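Local coordinates for MdcA (Pseudomonas aeruginosa, PDB 5VIT), which probably acts as the acyl-carrier-protein transferase of malonate decarboxylase, exchanging the acetyl group on the carrier protein for malonyl, at residues 225-230 / 313-318; 320-323 / 328-331; 532-537 / 549-554. All coordinates share one frame; numbering follows the deposited sequence.

Overall arrangement
The three contacts form a chain of neighbours in which contact 1 is the shared member. Its centre lies about 14 Å from that of contact 2 and about 12 Å from that of contact 3, and it touches both. T314 OG1 approaches I322 CD1 to 4.3 Å, whereas T227 CG2 packs against F551 CE2 at 3.5 Å and P230 rests on the start of helix 534-540. Contacts 2 and 3 do not meet, their nearest atoms being about 7 Å apart. A polar, carboxylate-centred junction thus sits between two largely apolar ones. A malonate ion, probably from the crystallisation medium, lies beside the side chain of F226 in contact 1, nearest atoms about 3 Å apart.

Contact 1. Residues 225-230 / 313-318; sequences LFTRDP and GTELGM
With CG anti to its carbonyl carbon (chi1 -78°) and a bend at chi2 (-61°), the E315 side chain curls toward residues 225-230 and brings its carboxylate to the backbone of F226 and T227. Both carboxylate oxygens are used. OE2 accepts F226 N at 3.0 Å, the donor standing 51° out of the carboxylate plane, so the amide meets this oxygen from above. OE1 receives the hydroxyl of T227, whose OG1 lies at 2.6 Å on the anti side, together with a weak bond from T227 N at 3.1 Å. Q60 NE2 also bonds OE2, giving that oxygen a second donor; with OE1 held by T227, rotation of the buried carboxylate is restricted. These loops belong to two different parts of the fold: 225-230 lies in the connection that leaves the parallel sheet after strand 212-215, whereas 313-318 follows strand 308-310 at the edge of the mixed sheet. Beyond E315 the chain reverses in a type II beta turn, closed by M318 N to E315 O at 2.9 Å. One water extends the junction, donating to T227 OG1 at 2.7 Å and to L316 O at 2.8 Å. On the far side of the 225-230 loop, R228 NH1 donates to L225 O at 3.0 Å and to T227 O at 2.9 Å, tying the bend together, while its guanidinium group makes a cation-pi contact with F263.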
loop_
_atom_site.group_PDB
_atom_site.type_symbol
_atom_site.label_atom_id
_atom_site.label_comp_id
_atom_site.label_asym_id
_atom_site.label_seq_id
_atom_site.Cartn_x
_atom_site.Cartn_y
_atom_site.Cartn_z
ATOM N N LEU A 225 4.741 -24.002 23.461
ATOM C CA LEU A 225 5.293 -22.671 23.213
ATOM C C LEU A 225 4.584 -21.885 22.102
ATOM O O LEU A 225 4.380 -20.664 22.227
ATOM C CB LEU A 225 6.786 -22.786 22.887
ATOM C CG LEU A 225 7.548 -21.461 22.854
ATOM C CD1 LEU A 225 7.569 -20.804 24.258
ATOM C CD2 LEU A 225 8.958 -21.670 22.289
ATOM N N PHE A 226 4.197 -22.583 21.037
ATOM C CA PHE A 226 3.659 -21.932 19.848
ATOM C C PHE A 226 2.141 -21.956 19.771
ATOM O O PHE A 226 1.558 -21.348 18.860
ATOM C CB PHE A 226 4.239 -22.581 18.588
ATOM C CG PHE A 226 5.696 -22.302 18.384
ATOM C CD1 PHE A 226 6.106 -21.378 17.451
ATOM C CD2 PHE A 226 6.660 -22.970 19.141
ATOM C CE1 PHE A 226 7.451 -21.119 17.249
ATOM C CE2 PHE A 226 8.011 -22.718 18.962
ATOM C CZ PHE A 226 8.413 -21.793 18.013
ATOM N N THR A 227 1.502 -22.642 20.716
ATOM C CA THR A 227 0.037 -22.662 20.778
ATOM C C THR A 227 -0.525 -21.272 21.106
ATOM O O THR A 227 -0.135 -20.633 22.088
ATOM C CB THR A 227 -0.493 -23.698 21.826
ATOM O OG1 THR A 227 -0.093 -25.015 21.431
ATOM C CG2 THR A 227 -2.027 -23.676 21.889
ATOM N N ARG A 228 -1.440 -20.809 20.266
ATOM C CA ARG A 228 -2.048 -19.511 20.463
ATOM C C ARG A 228 -3.564 -19.672 20.593
ATOM O O ARG A 228 -4.202 -20.363 19.805
ATOM C CB ARG A 228 -1.674 -18.555 19.307
ATOM C CG ARG A 228 -0.226 -17.969 19.379
ATOM C CD ARG A 228 0.003 -17.237 20.694
ATOM N NE ARG A 228 1.367 -16.742 20.933
ATOM C CZ ARG A 228 2.320 -17.457 21.530
ATOM N NH1 ARG A 228 2.089 -18.712 21.879
ATOM N NH2 ARG A 228 3.519 -16.943 21.748
ATOM N N ASP A 229 -4.118 -19.031 21.612
ATOM C CA ASP A 229 -5.557 -19.007 21.896
ATOM C C ASP A 229 -6.262 -18.075 20.910
ATOM O O ASP A 229 -6.074 -16.865 20.974
ATOM C CB ASP A 229 -5.763 -18.537 23.350
ATOM C CG ASP A 229 -7.203 -18.669 23.844
ATOM O OD1 ASP A 229 -8.146 -18.815 23.027
ATOM O OD2 ASP A 229 -7.374 -18.606 25.083
ATOM N N PRO A 230 -7.077 -18.628 19.992
ATOM C CA PRO A 230 -7.729 -17.765 18.997
ATOM C C PRO A 230 -8.631 -16.682 19.614
ATOM O O PRO A 230 -8.953 -15.694 18.936
ATOM C CB PRO A 230 -8.549 -18.740 18.142
ATOM C CG PRO A 230 -8.351 -20.100 18.714
ATOM C CD PRO A 230 -7.276 -20.062 19.732
ATOM N N GLY A 313 9.329 -29.335 16.365
ATOM C CA GLY A 313 9.012 -30.046 17.580
ATOM C C GLY A 313 7.531 -30.353 17.593
ATOM O O GLY A 313 6.917 -30.523 16.527
ATOM N N THR A 314 6.947 -30.408 18.789
ATOM C CA THR A 314 5.528 -30.674 18.892
ATOM C C THR A 314 4.846 -29.748 19.874
ATOM O O THR A 314 5.462 -29.224 20.808
ATOM C CB THR A 314 5.222 -32.121 19.327
ATOM O OG1 THR A 314 3.816 -32.359 19.204
ATOM C CG2 THR A 314 5.650 -32.355 20.765
ATOM N N GLU A 315 3.555 -29.566 19.642
ATOM C CA GLU A 315 2.722 -28.752 20.502
ATOM C C GLU A 315 1.819 -29.673 21.311
ATOM O O GLU A 315 0.996 -30.399 20.745
ATOM C CB GLU A 315 1.916 -27.757 19.661
ATOM C CG GLU A 315 2.746 -26.577 19.218
ATOM C CD GLU A 315 3.283 -25.803 20.407
ATOM O OE1 GLU A 315 2.483 -25.507 21.319
ATOM O OE2 GLU A 315 4.496 -25.503 20.452
ATOM N N LEU A 316 1.991 -29.637 22.629
ATOM C CA LEU A 316 1.303 -30.546 23.535
ATOM C C LEU A 316 -0.180 -30.639 23.236
ATOM O O LEU A 316 -0.884 -29.627 23.207
ATOM C CB LEU A 316 1.507 -30.123 24.987
ATOM C CG LEU A 316 0.947 -31.067 26.051
ATOM C CD1 LEU A 316 1.524 -32.458 25.859
ATOM C CD2 LEU A 316 1.254 -30.540 27.456
ATOM N N GLY A 317 -0.628 -31.872 22.998
ATOM C CA GLY A 317 -2.019 -32.158 22.730
ATOM C C GLY A 317 -2.323 -32.382 21.269
ATOM O O GLY A 317 -3.421 -32.814 20.914
ATOM N N MET A 318 -1.352 -32.095 20.413
ATOM C CA MET A 318 -1.552 -32.293 18.988
ATOM C C MET A 318 -1.181 -33.724 18.545
ATOM O O MET A 318 -1.510 -34.132 17.415
ATOM C CB MET A 318 -0.745 -31.258 18.193
ATOM C CG MET A 318 -1.293 -29.835 18.276
ATOM S SD MET A 318 -2.857 -29.710 17.398
ATOM C CE MET A 318 -2.342 -29.809 15.680
HETATM O O HOH W 1 -1.510 -26.930 22.626
#

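Contact 2. Residues 320-323 / 328-331; sequences GYIA and VFFT
The hydroxyl of Y321 is hydrogen-bonded to E302 OE2, at the end of helix 298-302, which gives this phenol a polar partner while its ring comes alongside F329 obliquely, Y321 CE2 lying 4.3 Å from F329 CE1. The main work is done by I322. Its CG1 lies 4.0 Å from the centroid of the F329 ring and only 7° off the ring normal, a CH-pi contact squarely over the face. The other branch, CG2, stands anti to the backbone N (CG1 has chi1 -70°) and reaches the root of the same side chain, 3.7 Å from F329 CB. The two branches of one isoleucine therefore cover the ring from its attachment point to its centre. This is a local return of the chain: four residues link helix 319-323 to 328-331, which crosses beside it, with V328 bonded through its backbone to V309 in the edge strand 308-310 of the mixed sheet. F329 fills the angle between helix, strand and helix 298-302, touching V309 and I301 as well. Its opposite face carries V328 CG1, 3.5 Å above the plane and displaced toward the rim, so the ring is held between two aliphatic groups. Farther along, I322 CG2 also comes within 4.3 Å of T331 CG2, and P293 and L337 touch the isoleucine from outside the two segments.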
loop_
_atom_site.group_PDB
_atom_site.type_symbol
_atom_site.label_atom_id
_atom_site.label_comp_id
_atom_site.label_asym_id
_atom_site.label_seq_id
_atom_site.Cartn_x
_atom_site.Cartn_y
_atom_site.Cartn_z
ATOM N N GLY A 320 -2.055 -36.916 19.102
ATOM C CA GLY A 320 -3.092 -37.801 18.605
ATOM C C GLY A 320 -3.659 -37.353 17.274
ATOM O O GLY A 320 -4.014 -38.173 16.426
ATOM N N TYR A 321 -3.755 -36.041 17.077
ATOM C CA TYR A 321 -4.296 -35.524 15.817
ATOM C C TYR A 321 -3.308 -35.754 14.675
ATOM O O TYR A 321 -3.692 -36.195 13.590
ATOM C CB TYR A 321 -4.642 -34.031 15.946
ATOM C CG TYR A 321 -4.908 -33.312 14.634
ATOM C CD1 TYR A 321 -6.161 -33.361 14.030
ATOM C CD2 TYR A 321 -3.914 -32.563 14.018
ATOM C CE1 TYR A 321 -6.413 -32.692 12.860
ATOM C CE2 TYR A 321 -4.153 -31.896 12.838
ATOM C CZ TYR A 321 -5.409 -31.958 12.266
ATOM O OH TYR A 321 -5.656 -31.290 11.085
ATOM N N ILE A 322 -2.038 -35.442 14.930
ATOM C CA ILE A 322 -0.971 -35.696 13.971
ATOM C C ILE A 322 -0.940 -37.179 13.515
ATOM O O ILE A 322 -0.791 -37.478 12.316
ATOM C CB ILE A 322 0.400 -35.312 14.564
ATOM C CG1 ILE A 322 0.512 -33.776 14.712
ATOM C CG2 ILE A 322 1.536 -35.889 13.698
ATOM C CD1 ILE A 322 1.653 -33.326 15.627
ATOM N N ALA A 323 -1.111 -38.097 14.467
ATOM C CA ALA A 323 -1.074 -39.531 14.179
ATOM C C ALA A 323 -2.195 -39.956 13.225
ATOM O O ALA A 323 -2.117 -41.003 12.589
ATOM C CB ALA A 323 -1.146 -40.326 15.470
ATOM N N VAL A 328 0.053 -35.812 5.812
ATOM C CA VAL A 328 0.514 -34.430 5.965
ATOM C C VAL A 328 1.811 -34.362 6.789
ATOM O O VAL A 328 2.776 -33.686 6.413
ATOM C CB VAL A 328 -0.594 -33.554 6.605
ATOM C CG1 VAL A 328 -0.026 -32.266 7.164
ATOM C CG2 VAL A 328 -1.695 -33.268 5.571
ATOM N N PHE A 329 1.855 -35.102 7.885
ATOM C CA PHE A 329 3.000 -35.014 8.780
ATOM C C PHE A 329 4.012 -36.151 8.552
ATOM O O PHE A 329 3.692 -37.158 7.924
ATOM C CB PHE A 329 2.515 -35.014 10.236
ATOM C CG PHE A 329 1.625 -33.838 10.580
ATOM C CD1 PHE A 329 0.256 -33.906 10.382
ATOM C CD2 PHE A 329 2.168 -32.667 11.102
ATOM C CE1 PHE A 329 -0.565 -32.843 10.699
ATOM C CE2 PHE A 329 1.356 -31.585 11.424
ATOM C CZ PHE A 329 -0.018 -31.676 11.218
ATOM N N PHE A 330 5.219 -35.976 9.094
ATOM C CA PHE A 330 6.246 -37.006 9.079
ATOM C C PHE A 330 6.094 -37.915 10.307
ATOM O O PHE A 330 6.259 -37.482 11.458
ATOM C CB PHE A 330 7.640 -36.375 9.024
ATOM C CG PHE A 330 7.955 -35.741 7.701
ATOM C CD1 PHE A 330 8.823 -36.357 6.816
ATOM C CD2 PHE A 330 7.356 -34.542 7.327
ATOM C CE1 PHE A 330 9.106 -35.780 5.579
ATOM C CE2 PHE A 330 7.623 -33.972 6.102
ATOM C CZ PHE A 330 8.504 -34.592 5.227
ATOM N N THR A 331 5.743 -39.171 10.055
ATOM C CA THR A 331 5.457 -40.115 11.133
ATOM C C THR A 331 6.295 -41.386 10.965
ATOM O O THR A 331 6.669 -41.766 9.850
ATOM C CB THR A 331 3.947 -40.477 11.185
ATOM O OG1 THR A 331 3.524 -40.943 9.905
ATOM C CG2 THR A 331 3.091 -39.242 11.569
#

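Contact 3. Residues 532-537 / 549-554; sequences KSIAEL and ARFRSW
The N-terminal turn of helix 534-540 receives the C-terminal tail of the chain, and its first two residues, I534 and A535, meet F551 and W554. S533 is the N-cap: its OG accepts E536 N at 3.2 Å. E536 turns its carboxylate back past the N-cap, OE1 accepting K532 N at 2.9 Å, so the side chains of S533 and E536 both tie the chain at the helix start. On the tail, residues 549-551 form a short 3-10 segment, after which the chain runs on to its terminus at W554. I534 uses separate branches against this tail. CG1 lies 4.1 Å from F551 CB, whereas CG2, anti to the backbone N, turns to the F551 carbonyl, 3.5 Å from its O, and also to the indole, at 4.1 Å from W554 CH2. W554 CG sits between the backbone N and the carbonyl carbon (chi1 60°), which turns the far end of the six-membered ring to the helix; I534 and W554 cross at about a right angle. The aliphatic parts of two tail arginines pack on the ring faces: R550 CG over the centre of F551, R552 CG 3.6 Å above the W554 plane, toward its rim. R550 also reaches beyond the contact to form a salt bridge with E223. A535 CB packs against W554 CZ3 at 3.9 Å.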
loop_
_atom_site.group_PDB
_atom_site.type_symbol
_atom_site.label_atom_id
_atom_site.label_comp_id
_atom_site.label_asym_id
_atom_site.label_seq_id
_atom_site.Cartn_x
_atom_site.Cartn_y
_atom_site.Cartn_z
ATOM N N LYS A 532 -12.925 -19.723 16.391
ATOM C CA LYS A 532 -12.934 -18.540 17.271
ATOM C C LYS A 532 -12.323 -18.776 18.645
ATOM O O LYS A 532 -12.144 -17.830 19.423
ATOM C CB LYS A 532 -14.363 -18.034 17.476
ATOM C CG LYS A 532 -14.792 -16.940 16.519
ATOM C CD LYS A 532 -15.334 -17.525 15.302
ATOM C CE LYS A 532 -15.897 -16.477 14.393
ATOM N NZ LYS A 532 -16.144 -17.159 13.113
ATOM N N SER A 533 -12.014 -20.035 18.945
ATOM C CA SER A 533 -11.656 -20.441 20.305
ATOM C C SER A 533 -10.925 -21.768 20.276
ATOM O O SER A 533 -10.956 -22.469 19.271
ATOM C CB SER A 533 -12.905 -20.581 21.174
ATOM O OG SER A 533 -13.722 -21.626 20.654
ATOM N N ILE A 534 -10.284 -22.116 21.383
ATOM C CA ILE A 534 -9.694 -23.443 21.537
ATOM C C ILE A 534 -10.729 -24.559 21.334
ATOM O O ILE A 534 -10.483 -25.518 20.598
ATOM C CB ILE A 534 -9.042 -23.570 22.912
ATOM C CG1 ILE A 534 -7.839 -22.617 22.998
ATOM C CG2 ILE A 534 -8.607 -24.999 23.162
ATOM C CD1 ILE A 534 -6.688 -23.028 22.078
ATOM N N ALA A 535 -11.899 -24.419 21.951
ATOM C CA ALA A 535 -12.957 -25.420 21.803
ATOM C C ALA A 535 -13.337 -25.632 20.332
ATOM O O ALA A 535 -13.637 -26.759 19.921
ATOM C CB ALA A 535 -14.193 -25.034 22.623
ATOM N N GLU A 536 -13.294 -24.568 19.534
ATOM C CA GLU A 536 -13.617 -24.698 18.112
ATOM C C GLU A 536 -12.470 -25.348 17.349
ATOM O O GLU A 536 -12.693 -26.019 16.341
ATOM C CB GLU A 536 -13.979 -23.339 17.506
ATOM C CG GLU A 536 -15.293 -22.779 18.070
ATOM C CD GLU A 536 -15.976 -21.750 17.162
ATOM O OE1 GLU A 536 -15.354 -21.254 16.198
ATOM O OE2 GLU A 536 -17.150 -21.429 17.437
ATOM N N LEU A 537 -11.247 -25.159 17.839
ATOM C CA LEU A 537 -10.098 -25.862 17.283
ATOM C C LEU A 537 -10.266 -27.370 17.533
ATOM O O LEU A 537 -10.008 -28.177 16.646
ATOM C CB LEU A 537 -8.772 -25.332 17.884
ATOM C CG LEU A 537 -8.319 -23.933 17.417
ATOM C CD1 LEU A 537 -6.957 -23.496 18.007
ATOM C CD2 LEU A 537 -8.289 -23.823 15.897
ATOM N N ALA A 549 -3.971 -28.096 29.937
ATOM C CA ALA A 549 -4.816 -27.517 30.972
ATOM C C ALA A 549 -5.003 -26.003 30.820
ATOM O O ALA A 549 -6.117 -25.481 30.853
ATOM C CB ALA A 549 -4.223 -27.840 32.334
ATOM N N ARG A 550 -3.878 -25.325 30.663
ATOM C CA ARG A 550 -3.766 -23.896 30.392
ATOM C C ARG A 550 -4.834 -23.328 29.452
ATOM O O ARG A 550 -5.315 -22.207 29.636
ATOM C CB ARG A 550 -2.370 -23.682 29.804
ATOM C CG ARG A 550 -1.922 -22.313 29.451
ATOM C CD ARG A 550 -0.533 -22.428 28.782
ATOM N NE ARG A 550 0.297 -23.461 29.400
ATOM C CZ ARG A 550 1.628 -23.450 29.426
ATOM N NH1 ARG A 550 2.289 -22.443 28.876
ATOM N NH2 ARG A 550 2.297 -24.437 30.018
ATOM N N PHE A 551 -5.195 -24.116 28.443
ATOM C CA PHE A 551 -6.084 -23.677 27.384
ATOM C C PHE A 551 -7.462 -24.297 27.484
ATOM O O PHE A 551 -8.255 -24.168 26.560
ATOM C CB PHE A 551 -5.484 -24.012 26.010
ATOM C CG PHE A 551 -4.211 -23.265 25.701
ATOM C CD1 PHE A 551 -4.236 -21.895 25.440
ATOM C CD2 PHE A 551 -2.992 -23.930 25.648
ATOM C CE1 PHE A 551 -3.066 -21.210 25.150
ATOM C CE2 PHE A 551 -1.820 -23.245 25.356
ATOM C CZ PHE A 551 -1.857 -21.888 25.116
ATOM N N ARG A 552 -7.745 -24.975 28.593
ATOM C CA ARG A 552 -9.015 -25.677 28.745
ATOM C C ARG A 552 -10.108 -24.796 29.357
ATOM O O ARG A 552 -9.854 -23.980 30.248
ATOM C CB ARG A 552 -8.839 -26.937 29.605
ATOM C CG ARG A 552 -9.125 -28.220 28.857
ATOM C CD ARG A 552 -9.044 -29.414 29.765
ATOM N NE ARG A 552 -8.194 -30.443 29.184
ATOM C CZ ARG A 552 -7.826 -31.546 29.824
ATOM N NH1 ARG A 552 -8.241 -31.756 31.068
ATOM N NH2 ARG A 552 -7.040 -32.433 29.219
ATOM N N SER A 553 -11.328 -24.980 28.871
ATOM C CA SER A 553 -12.492 -24.332 29.442
ATOM C C SER A 553 -13.569 -25.378 29.696
ATOM O O SER A 553 -14.729 -25.175 29.350
ATOM C CB SER A 553 -13.006 -23.238 28.517
ATOM O OG SER A 553 -12.051 -22.201 28.423
ATOM N N TRP A 554 -13.158 -26.506 30.275
ATOM C CA TRP A 554 -14.041 -27.641 30.541
ATOM C C TRP A 554 -13.312 -28.681 31.349
ATOM O O TRP A 554 -13.934 -29.580 31.916
ATOM C CB TRP A 554 -14.553 -28.277 29.252
ATOM C CG TRP A 554 -13.482 -28.816 28.344
ATOM C CD1 TRP A 554 -12.927 -30.072 28.373
ATOM C CD2 TRP A 554 -12.849 -28.122 27.258
ATOM N NE1 TRP A 554 -11.993 -30.194 27.375
ATOM C CE2 TRP A 554 -11.927 -29.018 26.673
ATOM C CE3 TRP A 554 -12.977 -26.836 26.719
ATOM C CZ2 TRP A 554 -11.133 -28.664 25.582
ATOM C CZ3 TRP A 554 -12.191 -26.485 25.631
ATOM C CH2 TRP A 554 -11.279 -27.397 25.074
ATOM O OXT TRP A 554 -12.086 -28.636 31.433
#